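Local coordinates for protein adenylyltransferase VopS (Vibrio parahaemolyticus, PDB 3LET) that transfers AMP from ATP to a threonine of host Rho GTPases, blocking their downstream signalling and actin assembly in infected cells, at residues A[201-213]-A[242-254]. Residues are numbered along the deposited sequence; the frame is centred on the assembly and turned at random.
Sequences GKDLLNMDNLKEL and EGMLKQHIEGFLK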
ATOM      1  N   GLY A 201     -16.055  -2.987  18.964  1.00 23.10           N
ATOM      2  CA  GLY A 201     -15.237  -4.191  18.915  1.00 26.66           C
ATOM      3  C   GLY A 201     -14.611  -4.558  17.564  1.00 25.44           C
ATOM      4  O   GLY A 201     -14.175  -5.681  17.367  1.00 28.13           O
ATOM      5  N   LYS A 202     -14.527  -3.639  16.615  1.00 25.49           N
ATOM      6  CA  LYS A 202     -13.993  -4.041  15.315  1.00 24.23           C
ATOM      7  C   LYS A 202     -12.473  -4.207  15.360  1.00 24.46           C
ATOM      8  O   LYS A 202     -11.762  -3.380  15.912  1.00 20.25           O
ATOM      9  CB  LYS A 202     -14.413  -3.074  14.194  1.00 26.69           C
ATOM     10  CG  LYS A 202     -15.637  -3.608  13.454  1.00 50.42           C
ATOM     11  CD  LYS A 202     -16.085  -2.736  12.303  1.00 63.33           C
ATOM     12  CE  LYS A 202     -17.369  -3.285  11.691  1.00 77.65           C
ATOM     13  NZ  LYS A 202     -17.787  -2.551  10.460  1.00 87.28           N
ATOM     14  N   ASP A 203     -11.991  -5.287  14.755  1.00 17.48           N
ATOM     15  CA  ASP A 203     -10.567  -5.575  14.722  1.00 19.44           C
ATOM     16  C   ASP A 203      -9.826  -4.563  13.854  1.00 21.32           C
ATOM     17  O   ASP A 203     -10.132  -4.433  12.678  1.00 21.00           O
ATOM     18  CB  ASP A 203     -10.353  -6.977  14.156  1.00 22.29           C
ATOM     19  CG  ASP A 203      -8.906  -7.455  14.294  1.00 25.57           C
ATOM     20  OD1 ASP A 203      -8.065  -6.717  14.864  1.00 25.89           O
ATOM     21  OD2 ASP A 203      -8.609  -8.583  13.842  1.00 26.11           O
ATOM     22  N   LEU A 204      -8.859  -3.852  14.438  1.00 16.55           N
ATOM     23  CA  LEU A 204      -8.065  -2.880  13.711  1.00 17.66           C
ATOM     24  C   LEU A 204      -6.953  -3.544  12.905  1.00 16.19           C
ATOM     25  O   LEU A 204      -6.416  -2.934  11.978  1.00 18.22           O
ATOM     26  CB  LEU A 204      -7.427  -1.887  14.695  1.00 21.78           C
ATOM     27  CG  LEU A 204      -8.431  -1.188  15.625  1.00 21.31           C
ATOM     28  CD1 LEU A 204      -7.711  -0.202  16.511  1.00 23.76           C
ATOM     29  CD2 LEU A 204      -9.516  -0.493  14.789  1.00 21.54           C
ATOM     30  N   LEU A 205      -6.600  -4.777  13.248  1.00 15.07           N
ATOM     31  CA  LEU A 205      -5.477  -5.436  12.577  1.00 12.59           C
ATOM     32  C   LEU A 205      -6.018  -6.209  11.389  1.00 18.18           C
ATOM     33  O   LEU A 205      -5.888  -7.442  11.291  1.00 15.05           O
ATOM     34  CB  LEU A 205      -4.768  -6.386  13.543  1.00 17.11           C
ATOM     35  CG  LEU A 205      -4.271  -5.631  14.781  1.00 23.00           C
ATOM     36  CD1 LEU A 205      -3.478  -6.569  15.701  1.00 24.43           C
ATOM     37  CD2 LEU A 205      -3.440  -4.436  14.414  1.00 21.84           C
ATOM     38  N   ASN A 206      -6.687  -5.473  10.515  1.00 17.16           N
ATOM     39  CA  ASN A 206      -7.439  -6.074   9.430  1.00 12.19           C
ATOM     40  C   ASN A 206      -7.561  -4.972   8.379  1.00 11.72           C
ATOM     41  O   ASN A 206      -8.237  -3.973   8.614  1.00 15.85           O
ATOM     42  CB  ASN A 206      -8.794  -6.551   9.964  1.00 15.21           C
ATOM     43  CG  ASN A 206      -9.686  -7.115   8.881  1.00 21.57           C
ATOM     44  OD1 ASN A 206      -9.825  -6.517   7.823  1.00 18.15           O
ATOM     45  ND2 ASN A 206     -10.290  -8.276   9.141  1.00 19.24           N
ATOM     46  N   MET A 207      -6.893  -5.123   7.225  1.00 11.54           N
ATOM     47  CA  MET A 207      -6.810  -4.004   6.286  1.00 13.55           C
ATOM     48  C   MET A 207      -8.186  -3.697   5.695  1.00 18.14           C
ATOM     49  O   MET A 207      -8.492  -2.528   5.406  1.00 15.19           O
ATOM     50  CB  MET A 207      -5.776  -4.315   5.174  1.00 16.13           C
ATOM     51  CG  MET A 207      -5.497  -3.174   4.220  1.00 19.23           C
ATOM     52  SD  MET A 207      -4.798  -1.752   5.085  1.00 21.80           S
ATOM     53  CE  MET A 207      -4.754  -0.543   3.767  1.00 30.41           C
ATOM     54  N   ASP A 208      -9.014  -4.718   5.505  1.00 15.54           N
ATOM     55  CA  ASP A 208     -10.363  -4.473   4.983  1.00 16.34           C
ATOM     56  C   ASP A 208     -11.126  -3.565   5.957  1.00 15.04           C
ATOM     57  O   ASP A 208     -11.807  -2.620   5.548  1.00 15.92           O
ATOM     58  CB  ASP A 208     -11.138  -5.772   4.829  1.00 22.40           C
ATOM     59  CG  ASP A 208     -10.805  -6.509   3.546  1.00 45.86           C
ATOM     60  OD1 ASP A 208     -10.187  -5.902   2.654  1.00 32.53           O
ATOM     61  OD2 ASP A 208     -11.181  -7.698   3.425  1.00 60.87           O
ATOM     62  N   ASN A 209     -11.015  -3.852   7.244  1.00 16.27           N
ATOM     63  CA  ASN A 209     -11.693  -3.019   8.240  1.00 14.70           C
ATOM     64  C   ASN A 209     -11.162  -1.593   8.208  1.00 13.36           C
ATOM     65  O   ASN A 209     -11.911  -0.633   8.375  1.00 15.89           O
ATOM     66  CB  ASN A 209     -11.534  -3.588   9.650  1.00 21.78           C
ATOM     67  CG  ASN A 209     -12.350  -4.852   9.868  1.00 23.24           C
ATOM     68  OD1 ASN A 209     -13.162  -5.246   9.030  1.00 19.01           O
ATOM     69  ND2 ASN A 209     -12.123  -5.505  10.996  1.00 18.20           N
ATOM     70  N   LEU A 210      -9.857  -1.449   8.033  1.00 13.79           N
ATOM     71  CA  LEU A 210      -9.274  -0.104   7.978  1.00 17.12           C
ATOM     72  C   LEU A 210      -9.728   0.639   6.722  1.00 20.37           C
ATOM     73  O   LEU A 210      -9.922   1.854   6.738  1.00 13.56           O
ATOM     74  CB  LEU A 210      -7.749  -0.144   7.990  1.00 11.68           C
ATOM     75  CG  LEU A 210      -7.060  -0.666   9.243  1.00 16.57           C
ATOM     76  CD1 LEU A 210      -5.581  -0.230   9.215  1.00 11.96           C
ATOM     77  CD2 LEU A 210      -7.731  -0.142  10.486  1.00 17.10           C
ATOM     78  N   LYS A 211      -9.881  -0.064   5.615  1.00 11.88           N
ATOM     79  CA  LYS A 211     -10.326   0.635   4.397  1.00 10.99           C
ATOM     80  C   LYS A 211     -11.767   1.122   4.579  1.00 20.31           C
ATOM     81  O   LYS A 211     -12.140   2.191   4.090  1.00 18.09           O
ATOM     82  CB  LYS A 211     -10.211  -0.282   3.179  1.00 14.01           C
ATOM     83  CG  LYS A 211      -8.728  -0.525   2.822  1.00 21.13           C
ATOM     84  CD  LYS A 211      -8.570  -1.629   1.773  1.00 27.42           C
ATOM     85  CE  LYS A 211      -9.020  -1.142   0.410  1.00 42.98           C
ATOM     86  NZ  LYS A 211      -8.407  -1.940  -0.686  1.00 56.54           N
ATOM     87  N   GLU A 212     -12.571   0.346   5.286  0.91 13.75           N
ATOM     88  CA  GLU A 212     -13.958   0.754   5.550  1.00 20.43           C
ATOM     89  C   GLU A 212     -14.007   1.986   6.448  1.00 19.24           C
ATOM     90  O   GLU A 212     -14.747   2.923   6.190  1.00 16.51           O
ATOM     91  CB  GLU A 212     -14.751  -0.368   6.190  1.00 27.44           C
ATOM     92  CG  GLU A 212     -14.953  -1.551   5.278  1.00 36.73           C
ATOM     93  CD  GLU A 212     -15.826  -2.622   5.917  1.00 47.28           C
ATOM     94  OE1 GLU A 212     -16.866  -2.253   6.521  1.00 45.54           O
ATOM     95  OE2 GLU A 212     -15.455  -3.819   5.816  1.00 51.37           O
ATOM     96  N   LEU A 213     -13.192   2.000   7.488  1.00 13.95           N
ATOM     97  CA  LEU A 213     -13.114   3.181   8.360  1.00 13.48           C
ATOM     98  C   LEU A 213     -12.634   4.381   7.556  1.00 15.87           C
ATOM     99  O   LEU A 213     -13.215   5.452   7.615  1.00 19.25           O
ATOM    100  CB  LEU A 213     -12.163   2.917   9.531  1.00 15.07           C
ATOM    101  CG  LEU A 213     -11.838   4.134  10.408  1.00 19.86           C
ATOM    102  CD1 LEU A 213     -13.117   4.815  10.960  1.00 15.62           C
ATOM    103  CD2 LEU A 213     -10.899   3.700  11.552  1.00 19.26           C
ATOM    104  N   GLU A 242       0.174   0.489   0.653  1.00 11.93           N
ATOM    105  CA  GLU A 242      -0.991  -0.188   1.174  1.00 16.54           C
ATOM    106  C   GLU A 242      -0.636  -1.632   1.495  1.00 17.26           C
ATOM    107  O   GLU A 242      -1.066  -2.155   2.510  1.00 11.54           O
ATOM    108  CB  GLU A 242      -2.130  -0.114   0.168  1.00 16.20           C
ATOM    109  CG  GLU A 242      -3.332  -0.967   0.540  1.00 16.81           C
ATOM    110  CD  GLU A 242      -4.401  -0.910  -0.549  1.00 46.70           C
ATOM    111  OE1 GLU A 242      -5.401  -0.205  -0.338  1.00 36.05           O
ATOM    112  OE2 GLU A 242      -4.227  -1.529  -1.628  1.00 62.23           O
ATOM    113  N   GLY A 243       0.154  -2.282   0.644  1.00 11.57           N
ATOM    114  CA  GLY A 243       0.524  -3.678   0.912  1.00 11.11           C
ATOM    115  C   GLY A 243       1.375  -3.811   2.197  1.00  9.33           C
ATOM    116  O   GLY A 243       1.239  -4.751   2.971  1.00 13.88           O
ATOM    117  N   MET A 244       2.270  -2.859   2.402  1.00  8.13           N
ATOM    118  CA  MET A 244       3.133  -2.874   3.601  1.00  9.56           C
ATOM    119  C   MET A 244       2.284  -2.645   4.855  1.00 13.92           C
ATOM    120  O   MET A 244       2.491  -3.306   5.879  1.00 14.60           O
ATOM    121  CB  MET A 244       4.216  -1.798   3.486  1.00  8.47           C
ATOM    122  CG  MET A 244       5.378  -2.136   2.522  1.00 12.27           C
ATOM    123  SD  MET A 244       6.184  -3.698   2.875  1.00 14.68           S
ATOM    124  CE  MET A 244       7.251  -3.284   4.291  1.00 14.93           C
ATOM    125  N   LEU A 245       1.324  -1.721   4.791  1.00 11.04           N
ATOM    126  CA  LEU A 245       0.448  -1.506   5.956  1.00 15.00           C
ATOM    127  C   LEU A 245      -0.319  -2.807   6.280  1.00 17.25           C
ATOM    128  O   LEU A 245      -0.464  -3.228   7.448  1.00 13.25           O
ATOM    129  CB  LEU A 245      -0.546  -0.368   5.683  1.00 12.12           C
ATOM    130  CG  LEU A 245      -1.566  -0.141   6.802  1.00 13.20           C
ATOM    131  CD1 LEU A 245      -0.839   0.061   8.123  1.00 17.97           C
ATOM    132  CD2 LEU A 245      -2.456   1.071   6.452  1.00 16.84           C
ATOM    133  N   LYS A 246      -0.841  -3.436   5.232  1.00 11.53           N
ATOM    134  CA  LYS A 246      -1.631  -4.641   5.405  1.00  9.98           C
ATOM    135  C   LYS A 246      -0.777  -5.714   6.065  1.00 14.02           C
ATOM    136  O   LYS A 246      -1.225  -6.396   6.999  1.00 17.23           O
ATOM    137  CB  LYS A 246      -2.152  -5.109   4.039  1.00 13.87           C
ATOM    138  CG  LYS A 246      -2.865  -6.474   4.054  1.00 17.54           C
ATOM    139  CD  LYS A 246      -3.355  -6.794   2.652  1.00 13.23           C
ATOM    140  CE  LYS A 246      -3.649  -8.299   2.495  1.00 20.38           C
ATOM    141  NZ  LYS A 246      -4.843  -8.678   3.268  1.00 26.05           N
ATOM    142  N   GLN A 247       0.463  -5.878   5.599  1.00 14.37           N
ATOM    143  CA  GLN A 247       1.317  -6.944   6.149  1.00 13.37           C
ATOM    144  C   GLN A 247       1.750  -6.543   7.551  1.00 17.26           C
ATOM    145  O   GLN A 247       1.991  -7.392   8.411  1.00 19.80           O
ATOM    146  CB  GLN A 247       2.574  -7.132   5.260  1.00 15.01           C
ATOM    147  CG  GLN A 247       3.707  -7.934   5.901  1.00 37.30           C
ATOM    148  CD  GLN A 247       3.294  -9.338   6.326  1.00 41.95           C
ATOM    149  OE1 GLN A 247       2.419  -9.960   5.710  1.00 44.42           O
ATOM    150  NE2 GLN A 247       3.933  -9.844   7.385  1.00 39.78           N
ATOM    151  N   HIS A 248       1.823  -5.244   7.785  1.00 12.33           N
ATOM    152  CA  HIS A 248       2.225  -4.747   9.120  1.00 13.60           C
ATOM    153  C   HIS A 248       1.198  -5.170  10.156  1.00 18.55           C
ATOM    154  O   HIS A 248       1.549  -5.665  11.235  1.00 17.53           O
ATOM    155  CB  HIS A 248       2.340  -3.232   9.092  1.00 13.46           C
ATOM    156  CG  HIS A 248       2.893  -2.646  10.360  1.00 16.20           C
ATOM    157  ND1 HIS A 248       4.108  -3.031  10.879  1.00 20.63           N
ATOM    158  CD2 HIS A 248       2.379  -1.734  11.223  1.00 22.18           C
ATOM    159  CE1 HIS A 248       4.335  -2.361  12.001  1.00 22.66           C
ATOM    160  NE2 HIS A 248       3.307  -1.570  12.230  1.00 20.09           N
ATOM    161  N   ILE A 249      -0.079  -4.989   9.830  1.00 13.87           N
ATOM    162  CA  ILE A 249      -1.096  -5.174  10.852  1.00 16.28           C
ATOM    163  C   ILE A 249      -1.600  -6.606  10.921  1.00 16.61           C
ATOM    164  O   ILE A 249      -1.989  -7.074  11.986  1.00 19.80           O
ATOM    165  CB  ILE A 249      -2.275  -4.201  10.676  1.00 15.70           C
ATOM    166  CG1 ILE A 249      -3.032  -4.446   9.347  1.00  9.96           C
ATOM    167  CG2 ILE A 249      -1.735  -2.742  10.747  1.00 12.96           C
ATOM    168  CD1 ILE A 249      -4.084  -3.345   9.037  1.00 17.50           C
ATOM    169  N   GLU A 250      -1.645  -7.278   9.782  1.00 17.37           N
ATOM    170  CA  GLU A 250      -2.163  -8.645   9.733  1.00 17.48           C
ATOM    171  C   GLU A 250      -1.069  -9.686   9.967  1.00 18.98           C
ATOM    172  O   GLU A 250      -1.375 -10.842  10.293  1.00 18.20           O
ATOM    173  CB  GLU A 250      -2.845  -8.918   8.387  1.00 16.43           C
ATOM    174  CG  GLU A 250      -4.072  -8.023   8.133  1.00 15.62           C
ATOM    175  CD  GLU A 250      -4.654  -8.201   6.737  1.00 21.81           C
ATOM    176  OE1 GLU A 250      -4.115  -8.994   5.913  1.00 17.27           O
ATOM    177  OE2 GLU A 250      -5.662  -7.516   6.441  1.00 18.11           O
ATOM    178  N   GLY A 251       0.183  -9.257   9.830  1.00 15.19           N
ATOM    179  CA  GLY A 251       1.348 -10.147   9.903  1.00 16.87           C
ATOM    180  C   GLY A 251       2.300  -9.737  11.015  1.00 17.48           C
ATOM    181  O   GLY A 251       2.302 -10.357  12.072  1.00 24.88           O
ATOM    182  N   PHE A 252       3.046  -8.653  10.823  1.00 14.84           N
ATOM    183  CA  PHE A 252       4.092  -8.283  11.781  1.00 14.59           C
ATOM    184  C   PHE A 252       3.559  -8.097  13.228  1.00 22.08           C
ATOM    185  O   PHE A 252       4.125  -8.633  14.175  1.00 21.38           O
ATOM    186  CB  PHE A 252       4.807  -7.007  11.362  1.00 15.30           C
ATOM    187  CG  PHE A 252       5.934  -6.623  12.290  1.00 18.27           C
ATOM    188  CD1 PHE A 252       7.140  -7.310  12.248  1.00 20.37           C
ATOM    189  CD2 PHE A 252       5.785  -5.589  13.189  1.00 25.31           C
ATOM    190  CE1 PHE A 252       8.186  -6.969  13.097  1.00 26.59           C
ATOM    191  CE2 PHE A 252       6.832  -5.238  14.057  1.00 30.94           C
ATOM    192  CZ  PHE A 252       8.026  -5.926  14.001  1.00 20.14           C
ATOM    193  N   LEU A 253       2.478  -7.346  13.396  1.00 19.46           N
ATOM    194  CA  LEU A 253       1.971  -7.052  14.747  1.00 20.75           C
ATOM    195  C   LEU A 253       1.276  -8.252  15.392  1.00 28.28           C
ATOM    196  O   LEU A 253       0.959  -8.222  16.576  1.00 25.70           O
ATOM    197  CB  LEU A 253       1.042  -5.838  14.738  1.00 20.48           C
ATOM    198  CG  LEU A 253       1.762  -4.529  14.411  1.00 17.41           C
ATOM    199  CD1 LEU A 253       0.793  -3.348  14.291  1.00 21.55           C
ATOM    200  CD2 LEU A 253       2.848  -4.239  15.485  1.00 18.29           C
ATOM    201  N   LYS A 254       1.048  -9.304  14.610  1.00 29.05           N
ATOM    202  CA  LYS A 254       0.562 -10.584  15.133  1.00 33.02           C
ATOM    203  C   LYS A 254       1.715 -11.541  15.520  1.00 37.45           C
ATOM    204  O   LYS A 254       1.648 -12.223  16.540  1.00 38.73           O
ATOM    205  CB  LYS A 254      -0.351 -11.253  14.093  1.00 35.68           C
ATOM    206  CG  LYS A 254      -1.570 -10.422  13.679  1.00 28.65           C
ATOM    207  CD  LYS A 254      -2.888 -11.000  14.224  1.00 44.33           C
ATOM    208  CE  LYS A 254      -4.061 -10.910  13.205  1.00 42.87           C
ATOM    209  NZ  LYS A 254      -3.773 -11.541  11.834  1.00 27.96           N
TER
HETATM  210  O   HOH W   1      -7.581  -7.407   4.620  1.00 29.07           O
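Leu-205 lies across Ile-249 where, within the all-helical Fic (Fido) domain, the turn leading into helix 207-217 crosses helix 238-255. An Asx turn, Asp-203 OD1 accepting from Leu-205 N, shapes the approach. Leu-205 CB sits 3.3 Å from Ile-249 O, a carbonyl within the pi-type turn at 248-252, buried without a hydrogen-bond partner, and CD2 leans on Ile-249 CB. Leu-267 of helix 260-274 touches both side chains. Asn-206 N-caps the new helix, its OD1 taking Asn-209 N, while Glu-250 of the other helix reaches the first turn too: Met-207 N points almost straight at Glu-250 OE2 (2.8 Å, 174°), meeting it on the anti side. Glu-250 OE1 takes a salt bridge from Lys-246 NZ, 2.8 Å away, on its syn lone pair, and a water donates to OE2 while accepting from Asp-208 N. Both oxygens are thus gripped, and the partial positive charge of the helix start, with the lysine, would probably favour an ionised carboxylate. Met-207 is a knob in the hole formed by Glu-242, Leu-245, Lys-246 and Ile-249. With CG anti to the backbone N (chi1 -174°) and a bend at chi2, its chain carries Met-207 CE to 3.6 Å from Glu-242 CG, crossing Leu-245 at about a right angle. The side chain of Leu-245 lies about 6 Å from that of Asn-281, which probably binds ATP as in relatives. Leu-210 meets Ile-249 tip to tip, CD1 to CD1 at a tight 3.5 Å. At the exposed margin, Lys-211 NZ makes a long, weak salt bridge of 3.5 Å to Glu-242 OE1.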